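Local coordinates for hypothetical UPF0271 protein TTHB195 (Thermus thermophilus, PDB 2DFA), which probably catalyses, as the PxpA subunit of a PxpA-PxpB-PxpC complex, the ATP-driven cleavage of 5-oxoproline to L-glutamate, at residues 58-64 / 105-111; 139-145 / 158-163; 164-170 / 195-199; 119-125 / 147-152; 83-88 / 127-131. All coordinates share one frame; numbering follows the deposited sequence.

Contact 1 (58-64 / 105-111); sequences AVGAHPG and LHHVKPH
The carbonyl oxygen of K109 is gripped twice by H62: ND1 donates to K109 O over 2.8 Å at 163°, with the acceptor close to the ring plane, and H62 CA adds a weaker CA-H...O contact to the same oxygen. With CG anti to N (chi1 -160°) the H62 ring reaches K109 O, and the bond helps set its rotation. Over the middle of one H62 face sits H111 CB, 3.4 Å from the ring centroid. The H111 ring turns an edge to that face, an offset T-shaped pair with planes 77° apart, leaving H111 ND1 3.2 Å from H62 NE2. Together with D8, these two histidines resemble a vacant metal site, a possibility the model does not confirm. Alongside, the backbones run roughly parallel, with a single bridge between A61 and V108: A61 N donates to H107 O (2.9 Å) and K109 N to A61 O (2.8 Å). At the other end H106 N donates to V59 O (2.7 Å), and imidazoles cover small residues: G60 CA lies 3.4 Å from the H107 ring centroid and A58 CB 3.7 Å from that of H106, both CH-pi contacts. H106 NE2 reaches the carboxyl terminus at F250, H111 NE2 bonds F71 O, and K109 NZ forms a salt bridge with E163. The 105-111 loop thus lies between strands 58-62 and 141-143, while helix 80-100 covers A61 and L105.

Contact 2 (139-145 / 158-163); sequences LPLVVLP and LRVVLE
P140 and R159 lie side by side and point the same way, at the start of a parallel pair within a beta-alpha-beta unit: strand 141-143, helix 148-155 and strand 160-164. The extended R159 chain carries its guanidinium past the proline, so that P140 CB lies over one face of the group and 3.8 Å from R159 CD; R159 NH2 goes on to F250 O. P140 CB also meets V161 CG2 at 3.7 Å. Further along this face, V142 slants across E163, its CG1 3.7 Å from E163 CB. From a first torsion of 175°, which turns CG away from the backbone N, the E163 chain runs out straight past that methyl; OE2 has K109 as its partner. On the other face L141 CD2 touches L158 CD1, and V143 slants against L162, CG2 to CD2 at 3.8 Å; helix 148-155 covers L141 and V143 through Y149. Four backbone bonds join the two segments, the straightest from V143 N to V161 O (2.9 Å, 168°). P145, which has no N-H to give, ends the pairing with CD 3.3 Å from E163 O. At the L139 end one water joins the segments, donating to L139 O at 2.6 Å and accepting from R159 N at 2.9 Å.

Contact 3 (164-170 / 195-199); sequences AFPERAY and RALRM
R195 supplies the direct polar links between the helix and the loop. Its NH2 donates to R168 O over 3.0 Å at 135°, approaching from above the carbonyl plane, and its NE makes a weak, longer bond to P166 O. A bend at chi3 (62°) turns the guanidinium back over the loop to serve both carbonyls. The same NH2 gives to a water, at the edge of the guanidinium plane, that also accepts from Y170 N at 2.7 Å. Apolar packing falls to M199 and A196. M199 CE meets Y170 CE1 at 3.6 Å, the two side chains arriving from opposite directions, while its sulfur SD rests 4.0 Å from both A164 CB and P166 CA. One turn back along the helix, P166 CB touches A196 CB at 3.9 Å. V205 of strand 204-206 also packs on Y170, R195 and M199. Within the loop, F165 N donates to Y170 OH over 2.9 Å at 165°, which helps hold the phenol end beside M199. The loop contains a type I beta turn, F165 to R168, closed by R168 N to F165 O, which leads the chain out of strand 160-164 and against helix 189-201.

Contact 4 (119-125 / 147-152); sequences CRDRETA and TVYEEE
The guanidinium of R122 carries V148 CG1 over the centre of one face, 3.9 Å above the plane, and takes two carboxylates at its edge. NH1 and NH2 both grip one oxygen, E151 OE1, lying in the guanidinium plane; the shorter bond, from NH2, measures 2.7 Å at 159°. Both nitrogens approach OE1 from the same face of the E151 carboxylate, above its plane. NH1 also reaches E152 OE2 at 2.7 Å, on the lone pair away from the other oxygen, with the planes nearly perpendicular (83°). K155 is a second partner of that OE2. Deeper in, A125 CB packs 3.9 Å from Y149 CD1, and C119 SG lies obliquely beside the ring, 4.2 Å from CD2. V148 CG2 presses on C119 O at 3.3 Å. D121 N-caps helix 122-135, its OD2 accepting from T124 N; T147 N-caps helix 148-155, its OG1 accepting from E150 N and also hydrogen-bonded to L144 O. The arrangement is a salt-bridge network on the outer side of the packing of helix 122-135 on helix 148-155.

Contact 5 (83-88 / 127-131); sequences VYADVL and AIALA
A131 packs closely between three side chains of helix 83-88: its CB lies 3.7 Å from V87 CG1, 3.7 Å from Y84 CD1 and 4.1 Å from L88 CG. The axes of 83-88 and 127-131 approach to 8.1 Å, crossing at -43°, consistent with the small residues at 127 and 131. Y84 belongs to this tight part: its ring runs along 127-131, with A127 O and L130 C near the ring plane at its edge and CE1 3.5 Å from A131 CA. A127 CB faces V83 CG1 at 3.7 Å; V83 CG1 also meets I128 CG1, the two side chains slanting across each other. Similar first torsions in V83 and V87 (169° and 171°) present equivalent CG1 methyls to A127 and A131 on successive turns. The side-chain contacts here are apolar, with carbonyl oxygens beside them. The loose margin is L130, partly exposed, which gives little more than its CB, 4.2 Å from Y84 CE1. A100 of the second subunit packs on Y84 and L88, so the contact borders the subunit interface. Helix 80-100 thus lies beside helix 122-135, whose A134 and F135 extend the contact to Y84 and L88, while L114 and A118 of helix 112-120 pack on I128.

Contacts 1 and 2 form the buried centre: both reach the same parallel sheet, and they meet through K109 with E163 and V108 with V142. Both rely on backbone bonding, with buried polar side chains in histidine-rich contact 1 and mainly aliphatic packing in contact 2. Contact 3, also buried, continues from strand 160-164 into a loop, where one arginine serves main-chain carbonyls. Contacts 4 and 5 share helix 122-135: contact 4, the one that is only partly buried, is finished by salt bridges, whereas contact 5 is buried, apolar and next to a second subunit. Y149 of contact 4 packs on contacts 1 and 2, whereas contacts 3 and 5 lie on opposite sides of the chain's centre.

Contact 1 (58-64 / 105-111)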
# COMPACT_ATOMS: atom_id res chain seq x y z
N ALA A 58 -7.05 5.86 28.57
CA ALA A 58 -5.61 5.94 28.35
C ALA A 58 -5.28 5.30 27.00
O ALA A 58 -5.79 4.24 26.68
CB ALA A 58 -4.86 5.21 29.46
N VAL A 59 -4.41 5.94 26.23
CA VAL A 59 -4.07 5.42 24.91
C VAL A 59 -2.66 4.84 24.82
O VAL A 59 -1.69 5.45 25.26
CB VAL A 59 -4.23 6.52 23.84
CG1 VAL A 59 -3.74 6.02 22.47
CG2 VAL A 59 -5.69 6.93 23.76
N GLY A 60 -2.57 3.64 24.25
CA GLY A 60 -1.29 2.99 24.07
C GLY A 60 -1.16 2.61 22.60
O GLY A 60 -2.16 2.59 21.88
N ALA A 61 0.06 2.30 22.16
CA ALA A 61 0.29 1.92 20.77
C ALA A 61 0.06 0.43 20.56
O ALA A 61 0.42 -0.39 21.40
CB ALA A 61 1.71 2.30 20.34
N HIS A 62 -0.52 0.09 19.41
CA HIS A 62 -0.82 -1.29 19.06
C HIS A 62 -0.11 -1.56 17.72
O HIS A 62 -0.75 -1.76 16.69
CB HIS A 62 -2.34 -1.43 18.91
CG HIS A 62 -2.84 -2.84 19.00
ND1 HIS A 62 -2.26 -3.80 19.80
CD2 HIS A 62 -3.93 -3.43 18.45
CE1 HIS A 62 -2.97 -4.91 19.75
NE2 HIS A 62 -3.99 -4.71 18.94
N PRO A 63 1.23 -1.57 17.72
CA PRO A 63 1.99 -1.82 16.49
C PRO A 63 1.84 -3.24 15.92
O PRO A 63 1.70 -4.21 16.67
CB PRO A 63 3.43 -1.50 16.90
CG PRO A 63 3.46 -1.93 18.35
CD PRO A 63 2.14 -1.35 18.86
N GLY A 64 1.86 -3.34 14.60
CA GLY A 64 1.73 -4.64 13.96
C GLY A 64 2.60 -4.80 12.73
O GLY A 64 3.36 -3.90 12.36
N LEU A 105 1.57 9.02 25.87
CA LEU A 105 1.50 7.68 25.31
C LEU A 105 1.55 6.81 26.57
O LEU A 105 2.55 6.80 27.28
CB LEU A 105 2.70 7.39 24.42
CG LEU A 105 2.73 5.97 23.85
CD1 LEU A 105 1.50 5.75 22.96
CD2 LEU A 105 4.02 5.77 23.06
N HIS A 106 0.46 6.10 26.83
CA HIS A 106 0.34 5.28 28.04
C HIS A 106 1.09 3.96 28.07
O HIS A 106 1.65 3.58 29.10
CB HIS A 106 -1.14 5.06 28.32
CG HIS A 106 -1.42 4.27 29.55
ND1 HIS A 106 -1.80 2.94 29.52
CD2 HIS A 106 -1.42 4.63 30.86
CE1 HIS A 106 -2.02 2.52 30.75
NE2 HIS A 106 -1.80 3.52 31.58
N HIS A 107 1.11 3.24 26.95
CA HIS A 107 1.78 1.96 26.91
C HIS A 107 1.98 1.50 25.47
O HIS A 107 1.65 2.22 24.53
CB HIS A 107 0.93 0.90 27.63
CG HIS A 107 -0.40 0.66 26.99
ND1 HIS A 107 -1.48 1.50 27.16
CD2 HIS A 107 -0.81 -0.30 26.13
CE1 HIS A 107 -2.49 1.07 26.43
NE2 HIS A 107 -2.11 -0.02 25.80
N VAL A 108 2.54 0.31 25.32
CA VAL A 108 2.73 -0.30 24.01
C VAL A 108 2.33 -1.76 24.15
O VAL A 108 2.63 -2.41 25.15
CB VAL A 108 4.19 -0.23 23.52
CG1 VAL A 108 4.33 -1.01 22.20
CG2 VAL A 108 4.60 1.23 23.30
N LYS A 109 1.62 -2.26 23.14
CA LYS A 109 1.18 -3.64 23.10
C LYS A 109 1.11 -4.08 21.64
O LYS A 109 0.29 -3.58 20.87
CB LYS A 109 -0.22 -3.77 23.72
CG LYS A 109 -0.82 -5.17 23.58
CD LYS A 109 -2.28 -5.15 24.02
CE LYS A 109 -2.95 -6.50 23.83
NZ LYS A 109 -4.42 -6.40 24.09
N PRO A 110 1.97 -5.02 21.25
CA PRO A 110 2.02 -5.54 19.87
C PRO A 110 0.67 -6.12 19.45
O PRO A 110 -0.08 -6.62 20.28
CB PRO A 110 3.10 -6.62 19.94
CG PRO A 110 3.99 -6.14 21.06
CD PRO A 110 3.00 -5.66 22.09
N HIS A 111 0.39 -6.07 18.15
CA HIS A 111 -0.87 -6.59 17.61
C HIS A 111 -0.73 -7.90 16.83
O HIS A 111 0.29 -8.15 16.18
CB HIS A 111 -1.51 -5.56 16.68
CG HIS A 111 -2.56 -6.14 15.78
ND1 HIS A 111 -3.83 -6.43 16.20
CD2 HIS A 111 -2.49 -6.55 14.48
CE1 HIS A 111 -4.51 -7.00 15.22
NE2 HIS A 111 -3.72 -7.08 14.16

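Contact 2 (139-145 / 158-163)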
# COMPACT_ATOMS: atom_id res chain seq x y z
N LEU A 139 8.22 3.91 29.13
CA LEU A 139 7.01 3.29 28.58
C LEU A 139 6.80 1.84 29.01
O LEU A 139 7.68 0.99 28.83
CB LEU A 139 7.06 3.32 27.05
CG LEU A 139 6.51 4.54 26.31
CD1 LEU A 139 6.86 4.42 24.82
CD2 LEU A 139 4.99 4.62 26.50
N PRO A 140 5.63 1.53 29.60
CA PRO A 140 5.39 0.15 30.01
C PRO A 140 5.01 -0.69 28.80
O PRO A 140 4.37 -0.21 27.87
CB PRO A 140 4.25 0.28 31.01
CG PRO A 140 3.49 1.44 30.47
CD PRO A 140 4.57 2.42 30.09
N LEU A 141 5.44 -1.95 28.80
CA LEU A 141 5.13 -2.85 27.70
C LEU A 141 4.19 -3.92 28.24
O LEU A 141 4.46 -4.54 29.27
CB LEU A 141 6.42 -3.50 27.18
CG LEU A 141 6.33 -4.42 25.95
CD1 LEU A 141 5.69 -3.67 24.78
CD2 LEU A 141 7.73 -4.90 25.58
N VAL A 142 3.06 -4.10 27.56
CA VAL A 142 2.07 -5.10 27.95
C VAL A 142 2.53 -6.43 27.36
O VAL A 142 2.80 -6.54 26.17
CB VAL A 142 0.67 -4.74 27.39
CG1 VAL A 142 -0.33 -5.85 27.70
CG2 VAL A 142 0.22 -3.43 28.00
N VAL A 143 2.62 -7.45 28.21
CA VAL A 143 3.08 -8.76 27.76
C VAL A 143 2.25 -9.92 28.30
O VAL A 143 1.43 -9.75 29.20
CB VAL A 143 4.54 -9.01 28.19
CG1 VAL A 143 5.40 -7.81 27.88
CG2 VAL A 143 4.60 -9.34 29.68
N LEU A 144 2.49 -11.09 27.73
CA LEU A 144 1.82 -12.31 28.17
C LEU A 144 2.76 -12.92 29.20
O LEU A 144 3.92 -13.19 28.89
CB LEU A 144 1.62 -13.29 27.01
CG LEU A 144 0.19 -13.44 26.49
CD1 LEU A 144 0.16 -14.55 25.43
CD2 LEU A 144 -0.74 -13.79 27.64
N PRO A 145 2.27 -13.13 30.43
CA PRO A 145 3.12 -13.71 31.47
C PRO A 145 3.63 -15.11 31.15
O PRO A 145 2.93 -15.91 30.52
CB PRO A 145 2.21 -13.68 32.70
CG PRO A 145 0.84 -13.84 32.10
CD PRO A 145 0.90 -12.92 30.91
N LEU A 158 12.78 -2.67 30.72
CA LEU A 158 11.49 -2.00 30.62
C LEU A 158 10.54 -2.43 31.72
O LEU A 158 10.64 -3.54 32.24
CB LEU A 158 10.80 -2.31 29.29
CG LEU A 158 11.38 -1.77 27.98
CD1 LEU A 158 10.50 -2.24 26.82
CD2 LEU A 158 11.44 -0.26 28.02
N ARG A 159 9.61 -1.55 32.07
CA ARG A 159 8.59 -1.88 33.05
C ARG A 159 7.62 -2.77 32.28
O ARG A 159 7.25 -2.44 31.14
CB ARG A 159 7.85 -0.63 33.51
CG ARG A 159 6.56 -0.93 34.26
CD ARG A 159 5.78 0.35 34.53
NE ARG A 159 4.44 0.05 35.04
CZ ARG A 159 3.43 0.91 35.03
NH1 ARG A 159 3.61 2.13 34.54
NH2 ARG A 159 2.24 0.55 35.49
N VAL A 160 7.21 -3.88 32.87
CA VAL A 160 6.29 -4.79 32.20
C VAL A 160 4.92 -4.84 32.87
O VAL A 160 4.82 -4.76 34.09
CB VAL A 160 6.87 -6.21 32.12
CG1 VAL A 160 8.20 -6.19 31.38
CG2 VAL A 160 7.05 -6.78 33.52
N VAL A 161 3.88 -4.96 32.06
CA VAL A 161 2.50 -5.04 32.54
C VAL A 161 1.93 -6.38 32.11
O VAL A 161 1.90 -6.70 30.92
CB VAL A 161 1.64 -3.90 31.93
CG1 VAL A 161 0.22 -4.01 32.43
CG2 VAL A 161 2.23 -2.55 32.28
N LEU A 162 1.47 -7.17 33.08
CA LEU A 162 0.91 -8.49 32.80
C LEU A 162 -0.55 -8.50 32.38
O LEU A 162 -1.42 -7.99 33.09
CB LEU A 162 1.11 -9.40 34.02
CG LEU A 162 2.56 -9.54 34.47
CD1 LEU A 162 2.65 -10.56 35.60
CD2 LEU A 162 3.43 -9.97 33.29
N GLU A 163 -0.80 -9.10 31.23
CA GLU A 163 -2.14 -9.17 30.66
C GLU A 163 -2.79 -10.54 30.85
O GLU A 163 -2.12 -11.57 30.76
CB GLU A 163 -2.08 -8.82 29.17
CG GLU A 163 -3.38 -8.97 28.43
CD GLU A 163 -3.30 -8.38 27.03
OE1 GLU A 163 -2.39 -8.77 26.26
OE2 GLU A 163 -4.16 -7.54 26.69
O HOH W 1 9.49 1.01 30.71

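Contact 3 (164-170 / 195-199)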
# COMPACT_ATOMS: atom_id res chain seq x y z
N ALA A 164 -4.09 -10.53 31.11
CA ALA A 164 -4.86 -11.76 31.29
C ALA A 164 -6.06 -11.66 30.36
O ALA A 164 -6.50 -10.55 30.02
CB ALA A 164 -5.32 -11.90 32.75
N PHE A 165 -6.60 -12.80 29.96
CA PHE A 165 -7.72 -12.83 29.04
C PHE A 165 -8.95 -13.55 29.58
O PHE A 165 -9.05 -14.77 29.48
CB PHE A 165 -7.30 -13.48 27.72
CG PHE A 165 -6.07 -12.87 27.11
CD1 PHE A 165 -4.81 -13.13 27.64
CD2 PHE A 165 -6.18 -12.01 26.02
CE1 PHE A 165 -3.68 -12.54 27.09
CE2 PHE A 165 -5.05 -11.42 25.46
CZ PHE A 165 -3.79 -11.69 26.00
N PRO A 166 -9.91 -12.80 30.14
CA PRO A 166 -11.12 -13.43 30.68
C PRO A 166 -11.95 -14.17 29.63
O PRO A 166 -12.77 -15.02 29.97
CB PRO A 166 -11.87 -12.25 31.30
CG PRO A 166 -11.41 -11.07 30.49
CD PRO A 166 -9.93 -11.34 30.34
N GLU A 167 -11.72 -13.87 28.35
CA GLU A 167 -12.46 -14.51 27.27
C GLU A 167 -11.78 -15.73 26.68
O GLU A 167 -12.34 -16.39 25.80
CB GLU A 167 -12.74 -13.51 26.15
CG GLU A 167 -13.57 -12.31 26.56
CD GLU A 167 -13.83 -11.38 25.39
OE1 GLU A 167 -14.62 -11.74 24.50
OE2 GLU A 167 -13.23 -10.28 25.37
N ARG A 168 -10.57 -16.04 27.14
CA ARG A 168 -9.83 -17.18 26.61
C ARG A 168 -9.61 -18.24 27.69
O ARG A 168 -9.36 -17.90 28.84
CB ARG A 168 -8.48 -16.73 26.06
CG ARG A 168 -8.58 -15.82 24.84
CD ARG A 168 -9.18 -16.58 23.66
NE ARG A 168 -8.34 -17.70 23.24
CZ ARG A 168 -7.13 -17.56 22.71
NH1 ARG A 168 -6.62 -16.35 22.53
NH2 ARG A 168 -6.42 -18.63 22.38
N ALA A 169 -9.70 -19.50 27.30
CA ALA A 169 -9.49 -20.60 28.24
C ALA A 169 -8.00 -20.77 28.48
O ALA A 169 -7.18 -20.51 27.60
CB ALA A 169 -10.09 -21.89 27.69
N TYR A 170 -7.66 -21.21 29.69
CA TYR A 170 -6.28 -21.44 30.08
C TYR A 170 -6.03 -22.93 30.29
O TYR A 170 -6.96 -23.69 30.56
CB TYR A 170 -5.95 -20.70 31.38
CG TYR A 170 -5.73 -19.22 31.22
CD1 TYR A 170 -6.77 -18.36 30.86
CD2 TYR A 170 -4.47 -18.66 31.44
CE1 TYR A 170 -6.56 -16.99 30.72
CE2 TYR A 170 -4.24 -17.30 31.31
CZ TYR A 170 -5.29 -16.46 30.95
OH TYR A 170 -5.07 -15.12 30.82
N ARG A 195 -15.08 -15.09 35.28
CA ARG A 195 -13.65 -15.35 35.24
C ARG A 195 -12.83 -14.10 35.56
O ARG A 195 -11.84 -14.12 36.27
CB ARG A 195 -13.31 -15.87 33.84
CG ARG A 195 -13.94 -17.23 33.55
CD ARG A 195 -13.87 -17.60 32.06
NE ARG A 195 -12.48 -17.71 31.59
CZ ARG A 195 -11.88 -18.90 31.74
NH1 ARG A 195 -12.53 -19.91 32.29
NH2 ARG A 195 -10.63 -19.07 31.30
N ALA A 196 -13.27 -12.97 34.98
CA ALA A 196 -12.57 -11.71 35.23
C ALA A 196 -12.46 -11.40 36.73
O ALA A 196 -11.39 -11.10 37.26
CB ALA A 196 -13.32 -10.59 34.52
N LEU A 197 -13.62 -11.44 37.41
CA LEU A 197 -13.62 -11.21 38.86
C LEU A 197 -12.61 -12.12 39.56
O LEU A 197 -11.82 -11.71 40.41
CB LEU A 197 -15.02 -11.54 39.39
CG LEU A 197 -15.90 -10.30 39.62
CD1 LEU A 197 -17.22 -10.65 40.31
CD2 LEU A 197 -15.22 -9.26 40.52
N ARG A 198 -12.69 -13.42 39.21
CA ARG A 198 -11.81 -14.41 39.82
C ARG A 198 -10.34 -14.03 39.65
O ARG A 198 -9.54 -14.09 40.58
CB ARG A 198 -12.09 -15.75 39.14
CG ARG A 198 -11.42 -16.92 39.86
CD ARG A 198 -12.34 -17.57 40.90
NE ARG A 198 -11.56 -18.36 41.86
CZ ARG A 198 -11.07 -19.54 41.42
NH1 ARG A 198 -11.29 -19.91 40.18
NH2 ARG A 198 -10.39 -20.33 42.26
N MET A 199 -9.97 -13.69 38.40
CA MET A 199 -8.58 -13.32 38.13
C MET A 199 -8.13 -12.15 38.99
O MET A 199 -7.00 -12.09 39.48
CB MET A 199 -8.46 -12.94 36.65
CG MET A 199 -8.87 -14.05 35.68
SD MET A 199 -8.83 -13.50 33.97
CE MET A 199 -8.17 -15.00 33.24
O HOH W 2 -9.81 -21.91 31.20

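Contact 4 (119-125 / 147-152)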
# COMPACT_ATOMS: atom_id res chain seq x y z
N CYS A 119 5.88 -13.70 21.42
CA CYS A 119 5.71 -14.66 22.51
C CYS A 119 6.54 -15.93 22.37
O CYS A 119 6.76 -16.64 23.36
CB CYS A 119 4.23 -15.01 22.67
SG CYS A 119 3.22 -13.66 23.33
N ARG A 120 7.00 -16.23 21.16
CA ARG A 120 7.79 -17.44 20.94
C ARG A 120 9.16 -17.20 20.30
O ARG A 120 9.95 -18.13 20.16
CB ARG A 120 7.00 -18.44 20.09
CG ARG A 120 6.55 -17.90 18.75
CD ARG A 120 5.70 -18.91 18.00
NE ARG A 120 5.01 -18.31 16.86
CZ ARG A 120 5.61 -17.88 15.75
NH1 ARG A 120 6.92 -17.97 15.62
NH2 ARG A 120 4.88 -17.33 14.78
N ASP A 121 9.44 -15.95 19.93
CA ASP A 121 10.71 -15.63 19.29
C ASP A 121 11.48 -14.54 20.03
O ASP A 121 11.10 -13.37 19.99
CB ASP A 121 10.47 -15.21 17.84
CG ASP A 121 11.76 -15.00 17.07
OD1 ASP A 121 12.57 -15.95 17.02
OD2 ASP A 121 11.96 -13.89 16.53
N ARG A 122 12.57 -14.93 20.69
CA ARG A 122 13.38 -13.99 21.46
C ARG A 122 13.91 -12.79 20.70
O ARG A 122 13.93 -11.68 21.24
CB ARG A 122 14.56 -14.72 22.13
CG ARG A 122 14.17 -15.56 23.34
CD ARG A 122 15.41 -16.14 24.02
NE ARG A 122 15.06 -17.04 25.12
CZ ARG A 122 14.65 -16.64 26.32
NH1 ARG A 122 14.52 -15.35 26.59
NH2 ARG A 122 14.36 -17.54 27.25
N GLU A 123 14.37 -12.98 19.47
CA GLU A 123 14.89 -11.86 18.69
C GLU A 123 13.81 -10.83 18.37
O GLU A 123 14.06 -9.63 18.40
CB GLU A 123 15.54 -12.34 17.40
CG GLU A 123 16.91 -12.97 17.62
CD GLU A 123 17.88 -12.00 18.27
OE1 GLU A 123 18.30 -11.04 17.59
OE2 GLU A 123 18.22 -12.20 19.46
N THR A 124 12.61 -11.31 18.07
CA THR A 124 11.51 -10.41 17.77
C THR A 124 11.11 -9.67 19.04
O THR A 124 10.91 -8.46 19.04
CB THR A 124 10.28 -11.18 17.25
OG1 THR A 124 10.57 -11.74 15.97
CG2 THR A 124 9.08 -10.24 17.13
N ALA A 125 11.00 -10.42 20.13
CA ALA A 125 10.64 -9.84 21.43
C ALA A 125 11.64 -8.76 21.83
O ALA A 125 11.26 -7.68 22.28
CB ALA A 125 10.60 -10.93 22.49
N THR A 147 6.18 -15.90 29.17
CA THR A 147 6.70 -16.05 27.82
C THR A 147 8.10 -15.45 27.66
O THR A 147 8.56 -14.69 28.52
CB THR A 147 5.77 -15.35 26.79
OG1 THR A 147 5.75 -13.94 27.04
CG2 THR A 147 4.35 -15.88 26.90
N VAL A 148 8.78 -15.81 26.58
CA VAL A 148 10.11 -15.29 26.31
C VAL A 148 9.96 -13.79 26.05
O VAL A 148 10.91 -13.02 26.14
CB VAL A 148 10.75 -15.96 25.07
CG1 VAL A 148 10.91 -17.46 25.31
CG2 VAL A 148 9.91 -15.71 23.83
N TYR A 149 8.73 -13.40 25.73
CA TYR A 149 8.41 -12.00 25.47
C TYR A 149 8.52 -11.21 26.79
O TYR A 149 9.11 -10.13 26.83
CB TYR A 149 7.00 -11.93 24.88
CG TYR A 149 6.48 -10.54 24.62
CD1 TYR A 149 7.34 -9.52 24.20
CD2 TYR A 149 5.13 -10.24 24.79
CE1 TYR A 149 6.86 -8.24 23.96
CE2 TYR A 149 4.64 -8.96 24.56
CZ TYR A 149 5.51 -7.97 24.14
OH TYR A 149 5.03 -6.70 23.93
N GLU A 150 7.96 -11.76 27.87
CA GLU A 150 8.05 -11.09 29.16
C GLU A 150 9.53 -11.03 29.56
O GLU A 150 10.01 -10.03 30.07
CB GLU A 150 7.28 -11.87 30.23
CG GLU A 150 7.18 -11.13 31.56
CD GLU A 150 6.76 -12.02 32.72
OE1 GLU A 150 5.96 -12.95 32.50
OE2 GLU A 150 7.22 -11.77 33.85
N GLU A 151 10.24 -12.13 29.29
CA GLU A 151 11.66 -12.23 29.62
C GLU A 151 12.52 -11.17 28.96
O GLU A 151 13.30 -10.48 29.63
CB GLU A 151 12.19 -13.60 29.23
CG GLU A 151 11.71 -14.75 30.09
CD GLU A 151 12.30 -16.08 29.66
OE1 GLU A 151 13.53 -16.15 29.46
OE2 GLU A 151 11.53 -17.06 29.51
N GLU A 152 12.41 -11.04 27.64
CA GLU A 152 13.21 -10.06 26.92
C GLU A 152 12.86 -8.63 27.33
O GLU A 152 13.73 -7.77 27.39
CB GLU A 152 13.05 -10.23 25.41
CG GLU A 152 13.59 -11.56 24.89
CD GLU A 152 15.04 -11.79 25.26
OE1 GLU A 152 15.84 -10.84 25.18
OE2 GLU A 152 15.40 -12.93 25.63

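Contact 5 (83-88 / 127-131)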
# COMPACT_ATOMS: atom_id res chain seq x y z
N VAL A 83 11.79 -5.35 12.53
CA VAL A 83 10.79 -5.25 13.61
C VAL A 83 11.02 -3.96 14.41
O VAL A 83 10.09 -3.20 14.70
CB VAL A 83 10.88 -6.48 14.56
CG1 VAL A 83 10.04 -6.25 15.82
CG2 VAL A 83 10.41 -7.73 13.83
N TYR A 84 12.28 -3.74 14.76
CA TYR A 84 12.68 -2.55 15.51
C TYR A 84 12.27 -1.25 14.80
O TYR A 84 11.66 -0.35 15.41
CB TYR A 84 14.20 -2.57 15.68
CG TYR A 84 14.79 -1.33 16.32
CD1 TYR A 84 14.75 -1.14 17.70
CD2 TYR A 84 15.40 -0.35 15.53
CE1 TYR A 84 15.33 -0.01 18.29
CE2 TYR A 84 15.97 0.78 16.11
CZ TYR A 84 15.94 0.94 17.49
OH TYR A 84 16.55 2.03 18.07
N ALA A 85 12.59 -1.14 13.51
CA ALA A 85 12.26 0.05 12.74
C ALA A 85 10.75 0.24 12.56
O ALA A 85 10.24 1.35 12.69
CB ALA A 85 12.94 -0.02 11.36
N ASP A 86 10.05 -0.85 12.28
CA ASP A 86 8.60 -0.78 12.09
C ASP A 86 7.88 -0.36 13.37
O ASP A 86 6.95 0.45 13.32
CB ASP A 86 8.07 -2.13 11.62
CG ASP A 86 8.38 -2.39 10.16
OD1 ASP A 86 9.05 -1.53 9.53
OD2 ASP A 86 7.95 -3.44 9.63
N VAL A 87 8.31 -0.90 14.50
CA VAL A 87 7.70 -0.55 15.78
C VAL A 87 7.98 0.91 16.12
O VAL A 87 7.08 1.63 16.57
CB VAL A 87 8.22 -1.46 16.92
CG1 VAL A 87 7.74 -0.94 18.29
CG2 VAL A 87 7.70 -2.88 16.70
N LEU A 88 9.21 1.36 15.91
CA LEU A 88 9.55 2.76 16.20
C LEU A 88 8.69 3.71 15.37
O LEU A 88 8.14 4.69 15.87
CB LEU A 88 11.02 3.05 15.87
CG LEU A 88 12.03 3.02 17.00
CD1 LEU A 88 13.40 3.41 16.45
CD2 LEU A 88 11.61 4.00 18.09
N ALA A 127 13.64 -7.03 19.84
CA ALA A 127 13.54 -5.89 18.93
C ALA A 127 12.41 -4.95 19.34
O ALA A 127 12.56 -3.73 19.30
CB ALA A 127 13.32 -6.38 17.49
N ILE A 128 11.27 -5.51 19.73
CA ILE A 128 10.14 -4.70 20.15
C ILE A 128 10.52 -3.93 21.41
O ILE A 128 10.31 -2.71 21.51
CB ILE A 128 8.91 -5.57 20.45
CG1 ILE A 128 8.42 -6.25 19.17
CG2 ILE A 128 7.80 -4.71 21.07
CD1 ILE A 128 7.29 -7.23 19.39
N ALA A 129 11.08 -4.65 22.37
CA ALA A 129 11.49 -4.06 23.63
C ALA A 129 12.48 -2.91 23.43
O ALA A 129 12.32 -1.85 24.04
CB ALA A 129 12.10 -5.14 24.53
N LEU A 130 13.49 -3.11 22.59
CA LEU A 130 14.47 -2.05 22.35
C LEU A 130 13.88 -0.84 21.64
O LEU A 130 14.26 0.29 21.92
CB LEU A 130 15.67 -2.60 21.58
CG LEU A 130 16.50 -3.61 22.39
CD1 LEU A 130 17.73 -4.04 21.60
CD2 LEU A 130 16.91 -2.97 23.73
N ALA A 131 12.94 -1.07 20.72
CA ALA A 131 12.30 0.03 20.01
C ALA A 131 11.55 0.89 21.02
O ALA A 131 11.67 2.12 21.02
CB ALA A 131 11.32 -0.50 18.96